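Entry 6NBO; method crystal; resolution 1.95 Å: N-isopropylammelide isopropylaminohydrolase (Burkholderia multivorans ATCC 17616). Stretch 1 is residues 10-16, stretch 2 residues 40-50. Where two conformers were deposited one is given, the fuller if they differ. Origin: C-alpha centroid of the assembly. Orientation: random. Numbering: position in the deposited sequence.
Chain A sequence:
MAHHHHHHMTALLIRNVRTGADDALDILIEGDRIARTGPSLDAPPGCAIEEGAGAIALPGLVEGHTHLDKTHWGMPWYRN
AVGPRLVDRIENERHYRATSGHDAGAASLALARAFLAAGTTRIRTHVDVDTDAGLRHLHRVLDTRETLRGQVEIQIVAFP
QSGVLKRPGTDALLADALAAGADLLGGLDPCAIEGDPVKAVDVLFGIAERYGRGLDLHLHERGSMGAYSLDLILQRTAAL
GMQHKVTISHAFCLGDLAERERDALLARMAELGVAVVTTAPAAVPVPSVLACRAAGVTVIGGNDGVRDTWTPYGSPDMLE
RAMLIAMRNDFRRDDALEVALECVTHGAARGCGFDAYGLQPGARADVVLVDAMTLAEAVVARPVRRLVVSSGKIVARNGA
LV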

# COMPACT_ATOMS: atom_id res chain seq x y z
N THR A 10 -23.22 -12.92 13.85
CA THR A 10 -22.16 -13.26 14.78
C THR A 10 -21.67 -12.01 15.53
O THR A 10 -21.54 -10.93 14.94
CB THR A 10 -20.99 -13.92 14.05
N ALA A 11 -21.41 -12.17 16.83
CA ALA A 11 -20.80 -11.14 17.65
C ALA A 11 -19.51 -11.67 18.28
O ALA A 11 -19.44 -12.84 18.67
CB ALA A 11 -21.74 -10.66 18.76
N LEU A 12 -18.52 -10.79 18.39
CA LEU A 12 -17.23 -11.10 18.99
C LEU A 12 -16.85 -9.99 19.95
O LEU A 12 -16.77 -8.82 19.55
CB LEU A 12 -16.14 -11.27 17.92
CG LEU A 12 -14.73 -11.53 18.45
CD1 LEU A 12 -14.65 -12.85 19.19
CD2 LEU A 12 -13.74 -11.51 17.28
N LEU A 13 -16.62 -10.34 21.21
CA LEU A 13 -16.18 -9.39 22.22
C LEU A 13 -14.71 -9.68 22.51
O LEU A 13 -14.39 -10.73 23.07
CB LEU A 13 -17.03 -9.49 23.49
CG LEU A 13 -16.61 -8.56 24.64
CD1 LEU A 13 -16.64 -7.10 24.19
CD2 LEU A 13 -17.52 -8.76 25.84
N ILE A 14 -13.84 -8.75 22.13
CA ILE A 14 -12.42 -8.83 22.45
C ILE A 14 -12.20 -8.02 23.72
O ILE A 14 -12.31 -6.79 23.71
CB ILE A 14 -11.56 -8.29 21.31
CG1 ILE A 14 -11.88 -9.01 19.99
CG2 ILE A 14 -10.07 -8.38 21.68
CD1 ILE A 14 -11.18 -8.38 18.76
N ARG A 15 -11.91 -8.71 24.82
CA ARG A 15 -11.77 -8.05 26.11
C ARG A 15 -10.33 -7.67 26.38
O ARG A 15 -9.39 -8.38 26.00
CB ARG A 15 -12.26 -8.96 27.23
CG ARG A 15 -13.77 -8.99 27.38
CD ARG A 15 -14.13 -9.87 28.55
NE ARG A 15 -15.58 -9.92 28.75
CZ ARG A 15 -16.22 -10.98 29.21
NH1 ARG A 15 -15.55 -12.08 29.52
NH2 ARG A 15 -17.54 -10.94 29.37
N ASN A 16 -10.16 -6.54 27.08
CA ASN A 16 -8.91 -6.23 27.79
C ASN A 16 -7.74 -6.03 26.81
O ASN A 16 -6.73 -6.74 26.87
CB ASN A 16 -8.61 -7.32 28.82
CG ASN A 16 -7.39 -7.01 29.66
OD1 ASN A 16 -7.01 -5.86 29.82
ND2 ASN A 16 -6.77 -8.06 30.20
N SER A 40 -15.02 -2.71 30.10
CA SER A 40 -15.93 -3.68 30.70
C SER A 40 -17.29 -3.70 30.01
O SER A 40 -18.34 -3.53 30.64
CB SER A 40 -16.10 -3.42 32.20
OG SER A 40 -14.87 -3.56 32.87
N LEU A 41 -17.27 -3.90 28.69
CA LEU A 41 -18.51 -3.93 27.92
C LEU A 41 -19.36 -5.14 28.29
O LEU A 41 -18.85 -6.21 28.62
CB LEU A 41 -18.20 -3.98 26.42
CG LEU A 41 -17.45 -2.79 25.82
CD1 LEU A 41 -17.32 -2.92 24.30
CD2 LEU A 41 -18.15 -1.50 26.21
N ASP A 42 -20.69 -4.96 28.24
CA ASP A 42 -21.60 -6.07 28.39
C ASP A 42 -21.55 -6.97 27.15
O ASP A 42 -21.31 -6.51 26.04
CB ASP A 42 -23.04 -5.58 28.59
CG ASP A 42 -23.11 -4.37 29.49
OD1 ASP A 42 -23.04 -4.55 30.73
OD2 ASP A 42 -23.19 -3.24 28.95
N ALA A 43 -21.77 -8.25 27.37
CA ALA A 43 -21.74 -9.23 26.30
C ALA A 43 -23.16 -9.44 25.78
O ALA A 43 -24.04 -9.81 26.57
CB ALA A 43 -21.16 -10.54 26.78
N PRO A 44 -23.44 -9.18 24.51
CA PRO A 44 -24.72 -9.61 23.95
C PRO A 44 -24.88 -11.11 24.14
O PRO A 44 -23.89 -11.86 24.15
CB PRO A 44 -24.60 -9.24 22.47
CG PRO A 44 -23.57 -8.16 22.41
CD PRO A 44 -22.60 -8.48 23.52
N PRO A 45 -26.10 -11.58 24.33
CA PRO A 45 -26.32 -13.02 24.52
C PRO A 45 -25.68 -13.83 23.40
O PRO A 45 -25.76 -13.47 22.23
CB PRO A 45 -27.85 -13.15 24.53
CG PRO A 45 -28.33 -11.80 24.98
CD PRO A 45 -27.35 -10.81 24.43
N GLY A 46 -24.98 -14.91 23.77
CA GLY A 46 -24.40 -15.84 22.81
C GLY A 46 -23.15 -15.37 22.11
O GLY A 46 -22.70 -16.03 21.16
N CYS A 47 -22.57 -14.27 22.53
CA CYS A 47 -21.43 -13.67 21.86
C CYS A 47 -20.15 -14.45 22.16
O CYS A 47 -19.94 -14.87 23.30
CB CYS A 47 -21.31 -12.22 22.34
SG CYS A 47 -19.93 -11.24 21.84
N ALA A 48 -19.30 -14.64 21.16
CA ALA A 48 -17.99 -15.24 21.39
C ALA A 48 -17.11 -14.26 22.16
O ALA A 48 -17.21 -13.04 22.01
CB ALA A 48 -17.33 -15.61 20.07
N ILE A 49 -16.24 -14.81 23.01
CA ILE A 49 -15.34 -14.02 23.85
C ILE A 49 -13.91 -14.32 23.44
O ILE A 49 -13.53 -15.49 23.34
CB ILE A 49 -15.54 -14.35 25.35
CG1 ILE A 49 -17.00 -14.19 25.76
CG2 ILE A 49 -14.64 -13.45 26.19
CD1 ILE A 49 -17.50 -12.79 25.60
N GLU A 50 -13.12 -13.28 23.24
CA GLU A 50 -11.69 -13.41 23.02
C GLU A 50 -10.97 -12.62 24.10
O GLU A 50 -11.18 -11.41 24.23
CB GLU A 50 -11.32 -12.92 21.61
CG GLU A 50 -9.92 -13.17 21.19
CD GLU A 50 -9.62 -14.64 20.93
OE1 GLU A 50 -10.55 -15.42 20.63
OE2 GLU A 50 -8.44 -14.99 21.02
O HOH W 1 -16.42 -7.23 29.04
O HOH W 2 -19.02 -8.55 29.78

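The two stretches meet as neighbouring parallel β-strands, joined by a ladder of four backbone hydrogen bonds and sealed on one face by apolar side chains gathered around Leu 13. Strands 11-15 and 48-50 run in the same direction, their axes 24° apart, with Leu 12, Leu 13 and Ile 14 in register with Ala 48, Ile 49 and Glu 50. As is usual in parallel pairing, the bonds from one residue fan out to two partners: Leu 13 N donates to Ala 48 O (2.9 Å), while Leu 13 O accepts from Glu 50 N (2.9 Å). Ala 48 N to Ala 11 O (3.1 Å) and Arg 15 N to Glu 50 O (2.9 Å) extend the ladder at its two ends.

Leu 13 shares its face with Ile 49 and packs CB against Ile 49 CD1 (3.9 Å) and Cys 47 SG (3.8 Å), while its CD1 reaches Leu 41 CB (4.1 Å) and its CD2 Ala 43 CB (4.2 Å). Before the strand, a type II turn from Pro 44 to Cys 47 is closed by Cys 47 N to Pro 44 O (3.2 Å); Gly 46 supplies its positive phi. On the other face, Leu 12 CD1 touches Ala 48 CB (3.9 Å). Ile 49 CD1 also covers one face of the Arg 15 guanidinium, whose NE and NH2 each reach Leu 41 O through a water.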